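Local coordinates for protein putative transcriptional regulator (TetR/AcrR family) (Acinetobacter sp., PDB 3KNW) that probably binds DNA through a helix-turn-helix motif and regulates transcription, at residues A[73-78]-A[138-142]; A[85-89]-A[153-157]. One frame throughout, in Å; residues are numbered along the deposited sequence.

Interaction 1. Residues A[73-78]-A[138-142]; sequences YQIRLN and RLIAR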
loop_
_atom_site.group_PDB
_atom_site.type_symbol
_atom_site.label_atom_id
_atom_site.label_comp_id
_atom_site.label_asym_id
_atom_site.label_seq_id
_atom_site.Cartn_x
_atom_site.Cartn_y
_atom_site.Cartn_z
ATOM N N TYR A 73 -16.269 -10.954 -3.224
ATOM C CA TYR A 73 -16.032 -10.063 -2.080
ATOM C C TYR A 73 -17.362 -9.531 -1.542
ATOM O O TYR A 73 -17.635 -9.623 -0.339
ATOM C CB TYR A 73 -15.170 -8.875 -2.470
ATOM C CG TYR A 73 -14.434 -8.228 -1.330
ATOM C CD1 TYR A 73 -13.061 -8.412 -1.163
ATOM C CD2 TYR A 73 -15.081 -7.426 -0.427
ATOM C CE1 TYR A 73 -12.357 -7.815 -0.103
ATOM C CE2 TYR A 73 -14.379 -6.834 0.635
ATOM C CZ TYR A 73 -13.023 -7.032 0.786
ATOM O OH TYR A 73 -12.355 -6.435 1.816
ATOM N N GLN A 74 -18.225 -9.031 -2.423
ATOM C CA GLN A 74 -19.473 -8.454 -1.949
ATOM C C GLN A 74 -20.466 -9.503 -1.385
ATOM O O GLN A 74 -21.160 -9.229 -0.398
ATOM C CB GLN A 74 -20.115 -7.523 -2.998
ATOM C CG GLN A 74 -20.623 -8.191 -4.247
ATOM C CD GLN A 74 -21.530 -7.276 -5.064
ATOM O OE1 GLN A 74 -22.395 -6.582 -4.505
ATOM N NE2 GLN A 74 -21.337 -7.270 -6.392
ATOM N N ILE A 75 -20.522 -10.682 -1.991
ATOM C CA ILE A 75 -21.253 -11.787 -1.413
ATOM C C ILE A 75 -20.708 -12.093 -0.011
ATOM O O ILE A 75 -21.499 -12.326 0.906
ATOM C CB ILE A 75 -21.157 -13.065 -2.277
ATOM C CG1 ILE A 75 -21.829 -12.855 -3.633
ATOM C CG2 ILE A 75 -21.801 -14.268 -1.579
ATOM C CD1 ILE A 75 -21.470 -13.951 -4.646
ATOM N N ARG A 76 -19.379 -12.090 0.160
ATOM C CA ARG A 76 -18.772 -12.342 1.479
ATOM C C ARG A 76 -19.109 -11.218 2.456
ATOM O O ARG A 76 -19.352 -11.483 3.610
ATOM C CB ARG A 76 -17.260 -12.577 1.394
ATOM N N LEU A 77 -19.177 -9.979 1.992
ATOM C CA LEU A 77 -19.673 -8.863 2.823
ATOM C C LEU A 77 -21.166 -8.934 3.196
ATOM O O LEU A 77 -21.567 -8.515 4.273
ATOM C CB LEU A 77 -19.441 -7.533 2.123
ATOM C CG LEU A 77 -18.267 -6.738 2.651
ATOM C CD1 LEU A 77 -18.071 -5.455 1.880
ATOM C CD2 LEU A 77 -18.563 -6.429 4.078
ATOM N N ASN A 78 -21.987 -9.438 2.287
ATOM C CA ASN A 78 -23.407 -9.603 2.546
ATOM C C ASN A 78 -23.625 -10.538 3.728
ATOM O O ASN A 78 -24.452 -10.250 4.585
ATOM C CB ASN A 78 -24.131 -10.127 1.300
ATOM C CG ASN A 78 -24.182 -9.099 0.166
ATOM O OD1 ASN A 78 -23.951 -7.903 0.374
ATOM N ND2 ASN A 78 -24.490 -9.567 -1.040
ATOM N N ARG A 138 -16.677 1.362 -4.224
ATOM C CA ARG A 138 -17.861 0.779 -3.644
ATOM C C ARG A 138 -17.686 0.285 -2.196
ATOM O O ARG A 138 -18.589 0.458 -1.364
ATOM C CB ARG A 138 -18.360 -0.346 -4.516
ATOM C CG ARG A 138 -19.301 0.126 -5.601
ATOM C CD ARG A 138 -20.059 -1.068 -6.116
ATOM N NE ARG A 138 -19.277 -1.943 -6.986
ATOM C CZ ARG A 138 -19.504 -3.261 -7.131
ATOM N NH1 ARG A 138 -18.762 -3.976 -7.979
ATOM N NH2 ARG A 138 -20.453 -3.891 -6.412
ATOM N N LEU A 139 -16.537 -0.327 -1.913
ATOM C CA LEU A 139 -16.224 -0.791 -0.592
ATOM C C LEU A 139 -16.161 0.365 0.370
ATOM O O LEU A 139 -16.791 0.349 1.406
ATOM C CB LEU A 139 -14.953 -1.598 -0.612
ATOM C CG LEU A 139 -14.508 -2.100 0.748
ATOM C CD1 LEU A 139 -15.531 -3.043 1.345
ATOM C CD2 LEU A 139 -13.144 -2.743 0.642
ATOM N N ILE A 140 -15.519 1.442 0.022
ATOM C CA ILE A 140 -15.459 2.565 0.968
ATOM C C ILE A 140 -16.898 3.056 1.259
ATOM O O ILE A 140 -17.230 3.418 2.370
ATOM C CB ILE A 140 -14.546 3.687 0.429
ATOM C CG1 ILE A 140 -13.074 3.188 0.415
ATOM C CG2 ILE A 140 -14.678 4.935 1.244
ATOM C CD1 ILE A 140 -12.053 4.203 -0.263
ATOM N N ALA A 141 -17.749 3.020 0.255
ATOM C CA ALA A 141 -19.106 3.523 0.355
ATOM C C ALA A 141 -19.999 2.583 1.195
ATOM O O ALA A 141 -20.787 3.047 1.978
ATOM C CB ALA A 141 -19.709 3.765 -1.086
ATOM N N ARG A 142 -19.855 1.267 1.055
ATOM C CA ARG A 142 -20.468 0.327 2.017
ATOM C C ARG A 142 -19.968 0.607 3.444
ATOM O O ARG A 142 -20.755 0.688 4.338
ATOM C CB ARG A 142 -20.145 -1.137 1.686
ATOM C CG ARG A 142 -20.676 -1.682 0.391
ATOM C CD ARG A 142 -22.125 -1.948 0.464
ATOM N NE ARG A 142 -22.523 -3.155 1.218
ATOM C CZ ARG A 142 -22.369 -4.416 0.791
ATOM N NH1 ARG A 142 -22.798 -5.420 1.543
ATOM N NH2 ARG A 142 -21.770 -4.673 -0.369
#

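Interaction 2. Residues A[85-89]-A[153-157]; sequences TSARD and EGSIQ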
loop_
_atom_site.group_PDB
_atom_site.type_symbol
_atom_site.label_atom_id
_atom_site.label_comp_id
_atom_site.label_asym_id
_atom_site.label_seq_id
_atom_site.Cartn_x
_atom_site.Cartn_y
_atom_site.Cartn_z
ATOM N N THR A 85 -26.625 -7.807 14.669
ATOM C CA THR A 85 -25.725 -7.114 15.589
ATOM C C THR A 85 -25.629 -5.637 15.213
ATOM O O THR A 85 -26.282 -5.177 14.272
ATOM C CB THR A 85 -24.276 -7.720 15.573
ATOM O OG1 THR A 85 -23.717 -7.613 14.243
ATOM C CG2 THR A 85 -24.257 -9.214 16.085
ATOM N N SER A 86 -24.854 -4.906 16.011
ATOM C CA SER A 86 -24.478 -3.523 15.785
ATOM C C SER A 86 -23.872 -3.239 14.408
ATOM O O SER A 86 -23.301 -4.118 13.790
ATOM C CB SER A 86 -23.389 -3.140 16.783
ATOM O OG SER A 86 -23.916 -2.384 17.812
ATOM N N ALA A 87 -23.977 -1.979 13.975
ATOM C CA ALA A 87 -23.184 -1.481 12.864
ATOM C C ALA A 87 -21.715 -1.560 13.302
ATOM O O ALA A 87 -20.860 -2.014 12.543
ATOM C CB ALA A 87 -23.593 -0.008 12.485
ATOM N N ARG A 88 -21.444 -1.140 14.533
ATOM C CA ARG A 88 -20.099 -1.107 15.038
ATOM C C ARG A 88 -19.420 -2.471 15.033
ATOM O O ARG A 88 -18.278 -2.623 14.539
ATOM C CB ARG A 88 -20.096 -0.566 16.436
ATOM C CG ARG A 88 -18.775 -0.788 17.112
ATOM C CD ARG A 88 -18.665 0.147 18.265
ATOM N NE ARG A 88 -17.351 0.076 18.863
ATOM C CZ ARG A 88 -16.755 1.096 19.462
ATOM N NH1 ARG A 88 -17.363 2.276 19.545
ATOM N NH2 ARG A 88 -15.540 0.939 19.973
ATOM N N ASP A 89 -20.113 -3.458 15.573
ATOM C CA ASP A 89 -19.587 -4.798 15.627
ATOM C C ASP A 89 -19.511 -5.352 14.237
ATOM O O ASP A 89 -18.630 -6.147 13.956
ATOM C CB ASP A 89 -20.410 -5.715 16.598
ATOM C CG ASP A 89 -20.237 -5.309 18.081
ATOM O OD1 ASP A 89 -19.580 -4.266 18.374
ATOM O OD2 ASP A 89 -20.768 -5.999 18.961
ATOM N N GLU A 153 -27.908 4.690 15.375
ATOM C CA GLU A 153 -28.265 3.881 16.570
ATOM C C GLU A 153 -27.492 4.252 17.816
ATOM O O GLU A 153 -27.828 3.802 18.879
ATOM C CB GLU A 153 -27.916 2.406 16.426
ATOM C CG GLU A 153 -28.233 1.672 15.177
ATOM C CD GLU A 153 -27.216 0.520 14.969
ATOM O OE1 GLU A 153 -26.032 0.635 15.438
ATOM O OE2 GLU A 153 -27.605 -0.500 14.330
ATOM N N GLY A 154 -26.409 4.983 17.710
ATOM C CA GLY A 154 -25.633 5.275 18.909
ATOM C C GLY A 154 -24.563 4.245 19.219
ATOM O O GLY A 154 -23.903 4.303 20.255
ATOM N N SER A 155 -24.343 3.282 18.347
ATOM C CA SER A 155 -23.215 2.347 18.585
ATOM C C SER A 155 -21.854 2.977 18.199
ATOM O O SER A 155 -20.821 2.552 18.709
ATOM C CB SER A 155 -23.448 0.981 17.909
ATOM O OG SER A 155 -23.341 1.059 16.500
ATOM N N ILE A 156 -21.851 3.997 17.332
ATOM C CA ILE A 156 -20.608 4.722 16.953
ATOM C C ILE A 156 -20.714 6.157 17.410
ATOM O O ILE A 156 -21.490 6.891 16.898
ATOM C CB ILE A 156 -20.308 4.623 15.471
ATOM C CG1 ILE A 156 -19.982 3.157 15.121
ATOM C CG2 ILE A 156 -19.143 5.492 15.152
ATOM C CD1 ILE A 156 -20.032 2.786 13.665
ATOM N N GLN A 157 -19.963 6.546 18.421
ATOM C CA GLN A 157 -20.189 7.824 19.055
ATOM C C GLN A 157 -19.462 8.954 18.366
ATOM O O GLN A 157 -19.688 10.134 18.673
ATOM C CB GLN A 157 -19.766 7.759 20.522
ATOM C CG GLN A 157 -20.623 6.771 21.382
ATOM C CD GLN A 157 -20.192 5.300 21.207
ATOM O OE1 GLN A 157 -19.076 4.997 20.722
ATOM N NE2 GLN A 157 -21.073 4.383 21.600
#

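Interaction 1. Residues A[73-78]-A[138-142]
Leu77 and Leu139 meet in a side-by-side packing of two long helices, 58-81 and 126-153, that run nearly parallel in this part of the TetR-type fold. The short segments lie 10° from parallel, but their axes stay 12.2 Å apart, so side chains rather than backbones bridge the gap. The apolar part is small: CD1 of Leu77 touches CD1 of Leu139 at 3.5 Å, the two side chains crossing at about a right angle. Leu139 holds CG anti to its backbone N, which places CD1 against Leu77 and, at 4.0 Å, CE2 of Tyr73, with CD2 beside the tyrosine hydroxyl. That hydroxyl is hydrogen-bonded to Tyr94 OH, anchoring the tyrosine to helix 87-100, and Leu139 also touches Tyr170 of helix 162-183.

Toward the polar border, Arg142, bent at chi2 and chi3, reaches across to helix 58-81. CD1 of Leu77 lies over one face of its guanidinium without close contact, and NH1 of Arg142 is 4.0 Å from CB of Leu77. The same NH1 donates a bent hydrogen bond to OD1 of Asn78 (3.0 Å, 137° at the hydrogen), arriving almost in line with the C=O bond, while OD1 is tilted out of the guanidinium plane. Gln74 brings its amide to the guanidinium edge of Arg138, the two planes 68° apart; NE2 of Gln74 and NH2 of Arg138, 3.5 Å apart, are both donors and make no bond. A thin leucine-tyrosine seam edged by arginines and amides thus joins the helix that follows the predicted DNA-binding motif to the ligand-binding-type helical domain, as in TetR-family regulators.

Interaction 2. Residues A[85-89]-A[153-157]
Arg88 and Ser155 form the middle of this contact, where the first turn of helix 87-100 meets the loop that follows helix 126-153. The arginine, its chain extended from CG to NE, runs past the serine backbone: CD of Arg88 lies 3.3 Å from Ser155 O, and the same carbonyl oxygen sits in the guanidinium plane, at its edge. Farther out, NH1 of Arg88 comes within 3.4 Å of OE1 of Gln157, the amide and guanidinium planes 51° apart. The stronger polar partner of NH1 is Asp201, in a salt bridge consistent with holding the guanidinium in place. CB of Arg88 rests on CG1 of Ile156 at 4.0 Å.

At the start of the helix, OG of Ser86 packs against CB of Ser155 at 3.4 Å. Ser86 occupies the N-cap position without a side-chain capping bond, and the carboxylate of Glu153 stands close to this helix start, OE1 lying 3.6 Å from the backbone N of Ala87. A negative group here could interact favourably with the helix dipole.

A second shell shapes the loop. Ser155 OG donates a hydrogen bond to OE1 of Glu153 (2.9 Å), linking two residues of the turn, and bonds weakly to Gly150 O. Gly154 makes the bend with positive phi. Backbone hydrogen bonding between Ile156 and Gly150 secures the turn further. Both Arg88 and Ile156 also touch Leu200, so the start of helix 87-100 and the loop leading to helix 162-183 are packed together against the end of helix 187-200.

The two contacts draw on consecutive helices at one end and a single long helix at the other: interaction 1 joins 58-81 to the middle of 126-153, whereas interaction 2 sets the start of 87-100 against the loop just beyond 126-153. Their centres are 18 Å apart and they do not touch. Interaction 1 is a surface contact although it lies closer to the centre of the chain; it pairs two helix flanks, with apolar packing and a cross-segment hydrogen bond. Interaction 2, partly buried but far out, sets an extended arginine and the short side chains of Ser86 and Ala87 against loop backbone, Ser155 and Ile156, without a clear hydrogen bond across; its arginine's charge goes to Asp201.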